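Local coordinates for protein 0.19 alpha-amylase inhibitor (Triticum aestivum, PDB 1HSS) that inhibits alpha-amylases as a disulfide-rich homodimer of the cereal trypsin/alpha-amylase inhibitor family, at residues A[83-88]-A[119-124]; A[101-106]-A[110-115]. All coordinates share one frame; numbering follows the deposited sequence.

Contact 1 (A[83-88]-A[119-124])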
ATOM      1  N   CYS A  83       1.625 -16.847  -0.467  1.00 44.02           N
ATOM      2  CA  CYS A  83       2.138 -15.493  -0.660  1.00 38.60           C
ATOM      3  C   CYS A  83       3.622 -15.389  -0.975  1.00 37.79           C
ATOM      4  O   CYS A  83       4.462 -16.017  -0.329  1.00 35.16           O
ATOM      5  CB  CYS A  83       1.855 -14.631   0.555  1.00 30.94           C
ATOM      6  SG  CYS A  83       0.100 -14.417   0.799  1.00 25.12           S
ATOM      7  N   ARG A  84       3.927 -14.444  -1.855  1.00 38.31           N
ATOM      8  CA  ARG A  84       5.295 -14.102  -2.209  1.00 37.59           C
ATOM      9  C   ARG A  84       5.915 -13.125  -1.222  1.00 39.96           C
ATOM     10  O   ARG A  84       5.336 -12.085  -0.919  1.00 40.76           O
ATOM     11  CB  ARG A  84       5.326 -13.473  -3.592  1.00 39.18           C
ATOM     12  CG  ARG A  84       4.637 -14.278  -4.654  1.00 42.34           C
ATOM     13  CD  ARG A  84       4.892 -13.674  -5.999  1.00 44.16           C
ATOM     14  NE  ARG A  84       4.166 -14.411  -7.014  1.00 48.35           N
ATOM     15  CZ  ARG A  84       4.478 -14.388  -8.297  1.00 43.10           C
ATOM     16  NH1 ARG A  84       5.500 -13.640  -8.703  1.00 37.83           N
ATOM     17  NH2 ARG A  84       3.746 -15.088  -9.160  1.00 41.03           N
ATOM     18  N   ARG A  85       7.172 -13.380  -0.882  1.00 39.48           N
ATOM     19  CA  ARG A  85       7.965 -12.528   0.004  1.00 40.52           C
ATOM     20  C   ARG A  85       7.820 -11.033  -0.302  1.00 37.60           C
ATOM     21  O   ARG A  85       7.505 -10.230   0.565  1.00 33.28           O
ATOM     22  CB  ARG A  85       9.438 -12.943  -0.109  1.00 47.21           C
ATOM     23  CG  ARG A  85      10.193 -13.052   1.212  1.00 58.18           C
ATOM     24  CD  ARG A  85      11.009 -11.783   1.532  1.00 69.19           C
ATOM     25  NE  ARG A  85      11.647 -11.859   2.854  1.00 73.65           N
ATOM     26  CZ  ARG A  85      12.728 -11.176   3.220  1.00 74.51           C
ATOM     27  NH1 ARG A  85      13.295 -10.303   2.390  1.00 76.28           N
ATOM     28  NH2 ARG A  85      13.239 -11.368   4.431  1.00 72.91           N
ATOM     29  N   GLU A  86       7.966 -10.690  -1.573  1.00 37.60           N
ATOM     30  CA  GLU A  86       7.928  -9.296  -2.017  1.00 40.11           C
ATOM     31  C   GLU A  86       6.563  -8.628  -1.768  1.00 35.40           C
ATOM     32  O   GLU A  86       6.501  -7.508  -1.256  1.00 32.30           O
ATOM     33  CB  GLU A  86       8.281  -9.203  -3.516  1.00 47.17           C
ATOM     34  CG  GLU A  86       9.171 -10.344  -4.075  1.00 64.23           C
ATOM     35  CD  GLU A  86       8.389 -11.610  -4.509  1.00 74.59           C
ATOM     36  OE1 GLU A  86       7.567 -11.534  -5.462  1.00 79.78           O
ATOM     37  OE2 GLU A  86       8.660 -12.699  -3.939  1.00 79.53           O
ATOM     38  N   VAL A  87       5.477  -9.331  -2.109  1.00 31.22           N
ATOM     39  CA  VAL A  87       4.139  -8.772  -1.958  1.00 28.78           C
ATOM     40  C   VAL A  87       3.709  -8.760  -0.494  1.00 25.55           C
ATOM     41  O   VAL A  87       3.074  -7.810  -0.053  1.00 24.51           O
ATOM     42  CB  VAL A  87       3.069  -9.504  -2.837  1.00 28.00           C
ATOM     43  CG1 VAL A  87       3.656  -9.920  -4.178  1.00 27.82           C
ATOM     44  CG2 VAL A  87       2.527 -10.688  -2.119  1.00 35.71           C
ATOM     45  N   VAL A  88       4.201  -9.720   0.286  1.00 24.07           N
ATOM     46  CA  VAL A  88       3.961  -9.731   1.727  1.00 22.48           C
ATOM     47  C   VAL A  88       4.450  -8.443   2.399  1.00 21.08           C
ATOM     48  O   VAL A  88       3.682  -7.775   3.081  1.00 23.53           O
ATOM     49  CB  VAL A  88       4.612 -10.978   2.428  1.00 22.09           C
ATOM     50  CG1 VAL A  88       4.663 -10.794   3.946  1.00 17.90           C
ATOM     51  CG2 VAL A  88       3.817 -12.223   2.116  1.00 22.18           C
ATOM     52  N   ALA A 119       8.433  -1.960   4.216  1.00 23.81           N
ATOM     53  CA  ALA A 119       8.624  -2.410   2.833  1.00 26.24           C
ATOM     54  C   ALA A 119      10.052  -2.918   2.547  1.00 28.81           C
ATOM     55  O   ALA A 119      10.285  -3.708   1.633  1.00 30.74           O
ATOM     56  CB  ALA A 119       8.265  -1.287   1.869  1.00 21.82           C
ATOM     57  N   ALA A 120      10.999  -2.485   3.363  1.00 28.49           N
ATOM     58  CA  ALA A 120      12.386  -2.876   3.209  1.00 31.75           C
ATOM     59  C   ALA A 120      12.856  -3.957   4.187  1.00 31.51           C
ATOM     60  O   ALA A 120      14.035  -4.249   4.273  1.00 30.74           O
ATOM     61  CB  ALA A 120      13.255  -1.657   3.336  1.00 30.16           C
ATOM     62  N   TYR A 121      11.939  -4.504   4.966  1.00 34.79           N
ATOM     63  CA  TYR A 121      12.226  -5.620   5.871  1.00 37.42           C
ATOM     64  C   TYR A 121      13.059  -6.741   5.190  1.00 43.26           C
ATOM     65  O   TYR A 121      12.847  -7.048   4.016  1.00 44.46           O
ATOM     66  CB  TYR A 121      10.883  -6.155   6.407  1.00 29.75           C
ATOM     67  CG  TYR A 121      10.975  -7.279   7.409  1.00 28.89           C
ATOM     68  CD1 TYR A 121      11.050  -8.598   6.981  1.00 31.40           C
ATOM     69  CD2 TYR A 121      11.031  -7.021   8.769  1.00 25.18           C
ATOM     70  CE1 TYR A 121      11.192  -9.617   7.864  1.00 30.99           C
ATOM     71  CE2 TYR A 121      11.176  -8.035   9.669  1.00 29.85           C
ATOM     72  CZ  TYR A 121      11.262  -9.337   9.208  1.00 32.98           C
ATOM     73  OH  TYR A 121      11.444 -10.389  10.079  1.00 33.83           O
ATOM     74  N   PRO A 122      14.074  -7.305   5.888  1.00 50.12           N
ATOM     75  CA  PRO A 122      14.393  -7.226   7.314  1.00 55.72           C
ATOM     76  C   PRO A 122      15.476  -6.205   7.637  1.00 62.46           C
ATOM     77  O   PRO A 122      16.085  -6.253   8.697  1.00 64.07           O
ATOM     78  CB  PRO A 122      14.853  -8.645   7.651  1.00 54.35           C
ATOM     79  CG  PRO A 122      15.152  -9.300   6.342  1.00 53.63           C
ATOM     80  CD  PRO A 122      14.954  -8.289   5.247  1.00 52.51           C
ATOM     81  N   ASP A 123      15.691  -5.263   6.730  1.00 70.41           N
ATOM     82  CA  ASP A 123      16.705  -4.235   6.924  1.00 79.63           C
ATOM     83  C   ASP A 123      16.184  -2.942   7.593  1.00 82.77           C
ATOM     84  O   ASP A 123      16.407  -2.724   8.787  1.00 83.51           O
ATOM     85  CB  ASP A 123      17.373  -3.929   5.577  1.00 85.03           C
ATOM     86  CG  ASP A 123      18.072  -5.156   4.980  1.00 90.93           C
ATOM     87  OD1 ASP A 123      19.141  -5.545   5.510  1.00 94.19           O
ATOM     88  OD2 ASP A 123      17.531  -5.761   4.018  1.00 92.20           O
ATOM     89  N   ALA A 124      15.492  -2.095   6.832  1.00 85.97           N
ATOM     90  CA  ALA A 124      14.973  -0.829   7.359  1.00 87.08           C
ATOM     91  C   ALA A 124      13.771  -1.057   8.269  1.00 88.07           C
ATOM     92  O   ALA A 124      13.919  -1.191   9.482  1.00 89.54           O
ATOM     93  CB  ALA A 124      14.594   0.117   6.202  1.00 87.02           C
TER

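Contact 2 (A[101-106]-A[110-115])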
ATOM      1  N   LEU A 101      -4.949   5.770   7.709  1.00 20.89           N
ATOM      2  CA  LEU A 101      -4.309   6.251   8.922  1.00 18.38           C
ATOM      3  C   LEU A 101      -2.931   6.788   8.542  1.00 17.94           C
ATOM      4  O   LEU A 101      -2.130   6.079   7.945  1.00 19.97           O
ATOM      5  CB  LEU A 101      -4.171   5.107   9.937  1.00 17.02           C
ATOM      6  CG  LEU A 101      -5.118   4.843  11.117  1.00 18.10           C
ATOM      7  CD1 LEU A 101      -6.354   5.674  11.050  1.00 15.50           C
ATOM      8  CD2 LEU A 101      -5.451   3.369  11.187  1.00 14.66           C
ATOM      9  N   PRO A 102      -2.688   8.091   8.776  1.00 18.44           N
ATOM     10  CA  PRO A 102      -1.366   8.647   8.475  1.00 19.63           C
ATOM     11  C   PRO A 102      -0.298   8.283   9.505  1.00 21.00           C
ATOM     12  O   PRO A 102      -0.582   7.883  10.641  1.00 20.94           O
ATOM     13  CB  PRO A 102      -1.617  10.163   8.409  1.00 21.67           C
ATOM     14  CG  PRO A 102      -2.781  10.379   9.310  1.00 21.85           C
ATOM     15  CD  PRO A 102      -3.641   9.144   9.183  1.00 16.85           C
ATOM     16  N   ILE A 103       0.934   8.312   9.037  1.00 19.57           N
ATOM     17  CA  ILE A 103       2.085   7.989   9.854  1.00 19.94           C
ATOM     18  C   ILE A 103       3.053   9.172   9.711  1.00 22.03           C
ATOM     19  O   ILE A 103       2.867   9.999   8.822  1.00 20.53           O
ATOM     20  CB  ILE A 103       2.723   6.640   9.369  1.00 16.34           C
ATOM     21  CG1 ILE A 103       3.073   6.693   7.881  1.00 18.44           C
ATOM     22  CG2 ILE A 103       1.712   5.520   9.508  1.00 13.87           C
ATOM     23  CD1 ILE A 103       4.528   6.978   7.579  1.00 22.88           C
ATOM     24  N   VAL A 104       3.984   9.362  10.644  1.00 25.22           N
ATOM     25  CA  VAL A 104       5.039  10.324  10.365  1.00 28.80           C
ATOM     26  C   VAL A 104       6.344   9.633   9.993  1.00 28.45           C
ATOM     27  O   VAL A 104       6.715   8.626  10.599  1.00 28.81           O
ATOM     28  CB  VAL A 104       5.228  11.367  11.498  1.00 28.46           C
ATOM     29  CG1 VAL A 104       4.122  11.263  12.506  1.00 24.59           C
ATOM     30  CG2 VAL A 104       6.585  11.244  12.109  1.00 33.42           C
ATOM     31  N   VAL A 105       6.870  10.028   8.831  1.00 29.68           N
ATOM     32  CA  VAL A 105       7.923   9.296   8.137  1.00 32.51           C
ATOM     33  C   VAL A 105       9.235   9.312   8.910  1.00 38.28           C
ATOM     34  O   VAL A 105       9.936   8.307   8.990  1.00 42.59           O
ATOM     35  CB  VAL A 105       8.163   9.867   6.730  1.00 28.89           C
ATOM     36  CG1 VAL A 105       9.201   9.035   5.999  1.00 26.65           C
ATOM     37  CG2 VAL A 105       6.872   9.872   5.944  1.00 28.33           C
ATOM     38  N   ASP A 106       9.550  10.455   9.499  1.00 43.59           N
ATOM     39  CA  ASP A 106      10.653  10.532  10.444  1.00 48.28           C
ATOM     40  C   ASP A 106      10.651  11.831  11.262  1.00 50.80           C
ATOM     41  O   ASP A 106       9.653  12.555  11.310  1.00 50.68           O
ATOM     42  CB  ASP A 106      11.988  10.360   9.706  1.00 47.82           C
ATOM     43  CG  ASP A 106      12.171  11.359   8.570  1.00 48.21           C
ATOM     44  OD1 ASP A 106      11.549  12.443   8.584  1.00 43.65           O
ATOM     45  OD2 ASP A 106      12.972  11.067   7.664  1.00 49.36           O
ATOM     46  N   ASP A 110       7.447  14.838   8.557  1.00 39.06           N
ATOM     47  CA  ASP A 110       6.908  14.509   7.233  1.00 36.73           C
ATOM     48  C   ASP A 110       5.867  13.396   7.331  1.00 34.35           C
ATOM     49  O   ASP A 110       6.144  12.351   7.922  1.00 33.56           O
ATOM     50  CB  ASP A 110       8.044  14.069   6.296  1.00 36.92           C
ATOM     51  CG  ASP A 110       8.792  15.257   5.668  1.00 46.12           C
ATOM     52  OD1 ASP A 110       8.359  16.419   5.853  1.00 50.02           O
ATOM     53  OD2 ASP A 110       9.805  15.036   4.967  1.00 49.08           O
ATOM     54  N   GLY A 111       4.659  13.656   6.828  1.00 31.60           N
ATOM     55  CA  GLY A 111       3.593  12.662   6.868  1.00 27.71           C
ATOM     56  C   GLY A 111       3.520  11.753   5.647  1.00 26.04           C
ATOM     57  O   GLY A 111       4.099  12.062   4.607  1.00 28.15           O
ATOM     58  N   ALA A 112       2.861  10.606   5.788  1.00 22.62           N
ATOM     59  CA  ALA A 112       2.590   9.703   4.660  1.00 17.97           C
ATOM     60  C   ALA A 112       1.494   8.722   5.075  1.00 15.59           C
ATOM     61  O   ALA A 112       0.973   8.834   6.176  1.00 17.86           O
ATOM     62  CB  ALA A 112       3.859   8.948   4.273  1.00 17.98           C
ATOM     63  N   TYR A 113       1.144   7.772   4.206  1.00 15.94           N
ATOM     64  CA  TYR A 113       0.168   6.709   4.533  1.00 18.84           C
ATOM     65  C   TYR A 113       0.775   5.310   4.469  1.00 17.96           C
ATOM     66  O   TYR A 113       0.075   4.312   4.562  1.00 19.94           O
ATOM     67  CB  TYR A 113      -1.022   6.749   3.571  1.00 15.06           C
ATOM     68  CG  TYR A 113      -2.014   7.820   3.896  1.00 19.59           C
ATOM     69  CD1 TYR A 113      -2.941   7.640   4.903  1.00 17.79           C
ATOM     70  CD2 TYR A 113      -2.001   9.036   3.222  1.00 15.73           C
ATOM     71  CE1 TYR A 113      -3.826   8.640   5.238  1.00 19.11           C
ATOM     72  CE2 TYR A 113      -2.880  10.029   3.545  1.00 16.04           C
ATOM     73  CZ  TYR A 113      -3.789   9.823   4.556  1.00 16.15           C
ATOM     74  OH  TYR A 113      -4.680  10.810   4.873  1.00 16.09           O
ATOM     75  N   VAL A 114       2.095   5.260   4.392  1.00 17.30           N
ATOM     76  CA  VAL A 114       2.791   4.104   3.878  1.00 17.80           C
ATOM     77  C   VAL A 114       4.114   4.003   4.670  1.00 19.73           C
ATOM     78  O   VAL A 114       4.650   5.028   5.118  1.00 21.88           O
ATOM     79  CB  VAL A 114       2.974   4.321   2.340  1.00 16.83           C
ATOM     80  CG1 VAL A 114       4.396   4.305   1.938  1.00 13.01           C
ATOM     81  CG2 VAL A 114       2.122   3.349   1.572  1.00 15.60           C
ATOM     82  N   CYS A 115       4.491   2.780   5.038  1.00 20.15           N
ATOM     83  CA  CYS A 115       5.668   2.529   5.876  1.00 20.65           C
ATOM     84  C   CYS A 115       6.868   1.969   5.114  1.00 19.25           C
ATOM     85  O   CYS A 115       7.050   0.756   5.072  1.00 20.60           O
ATOM     86  CB  CYS A 115       5.311   1.546   6.995  1.00 15.79           C
ATOM     87  SG  CYS A 115       4.047   2.159   8.129  1.00 20.35           S
TER

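Contact 1 (A[83-88]-A[119-124])
Arg85 reaches Pro122 with a side chain that bends at chi2 (-97°) and then runs out extended through chi3 (176°), carrying the guanidinium to the C-terminal turn although the CB itself does not point there. NH2 of Arg85 lies 3.4 Å from Pro122 CG, which is at the edge of the guanidinium near its plane, and the two side chains cross at about a right angle. NH1 of Arg85 comes only to 3.7 Å from Tyr121 O, too long for a bond, so the contact is mainly van der Waals and at the surface. The peptide bond before Pro122 is cis, and it folds the proline back over the aromatic ring: Pro122 CB sits 3.7 Å above the plane of the Tyr121 ring, over its centre. Ala120 O accepts a bond from Asp123 N within the same turn. Tyr121 is buried, its OH hydrogen-bonded to Asp62 and its ring edge-to-face with Tyr58. The contact thus lightly joins the first turn of helix 85-92 to the tail after helix 116-119, and helix 53-67 lies against both, touching Arg85 through Tyr65 and Tyr121 through Leu61 and Lys66.

Contact 2 (A[101-106]-A[110-115])
Ile103 and Ala112 form the antiparallel hydrogen-bonded pair of a two-stranded beta hairpin: Ile103 N donates a hydrogen bond to Ala112 O (2.9 Å), and Ala112 N donates one back to Ile103 O (3.1 Å). In both bonds the donor is tilted about 30° from the carbonyl plane. Next to them Val104 and Gly111 make a non-hydrogen-bonded pair, and toward the hairpin loop Val105 N bonds Asp110 O at 2.6 Å, almost straight at the hydrogen (170°). The same Asp110 O also receives a CA-H contact from Val104. Ala112 CB packs against both Val105 CG2 (3.6 Å) and Ile103 CD1 (3.9 Å). Ile103 holds CG1 between its backbone N and carbonyl carbon (chi1 55°), and an unstaggered chi2 turns CD1 toward Val114 O, a close and apparently strained approach of 3.1 Å; CG2 approaches Cys115 SG. At the other end Pro102 and Tyr113 lie side by side, pointing the same way, with Pro102 CD 4.0 Å from Tyr113 CE1; Leu101 O approaches CD1 of that ring obliquely at 3.5 Å. The tyrosine hydroxyl bonds Ser31 O of the second subunit. Asp106 and Asp110 both form salt bridges with Arg84 of that subunit, which probably offsets the repulsion between the two carboxylates; Asp106 OD1 is also hydrogen-bonded to Ser108 OG. Ile103 packs on helices 53-67 and 95-98, and the Cys115-Cys54 disulfide ties the end of the hairpin to helix 53-67, just before helix 116-119 begins.

Contacts 1 and 2 are centred 18 Å apart and do not touch each other, yet they are linked through sequence: the hairpin 101-106/110-115 lies between the two segments of contact 1, and helix 116-119 leads from Cys115 directly into 119-124. Helix 53-67 serves both, with its start at the hairpin and Tyr58 to Lys66 beside the C-terminal turn. Across the homodimer the relation is closer. Through the intersubunit salt bridges of Arg84, the residue just before the helix of contact 1, segment 83-88 of one subunit meets the hairpin of contact 2 of the other, and the reciprocal pairing is made too.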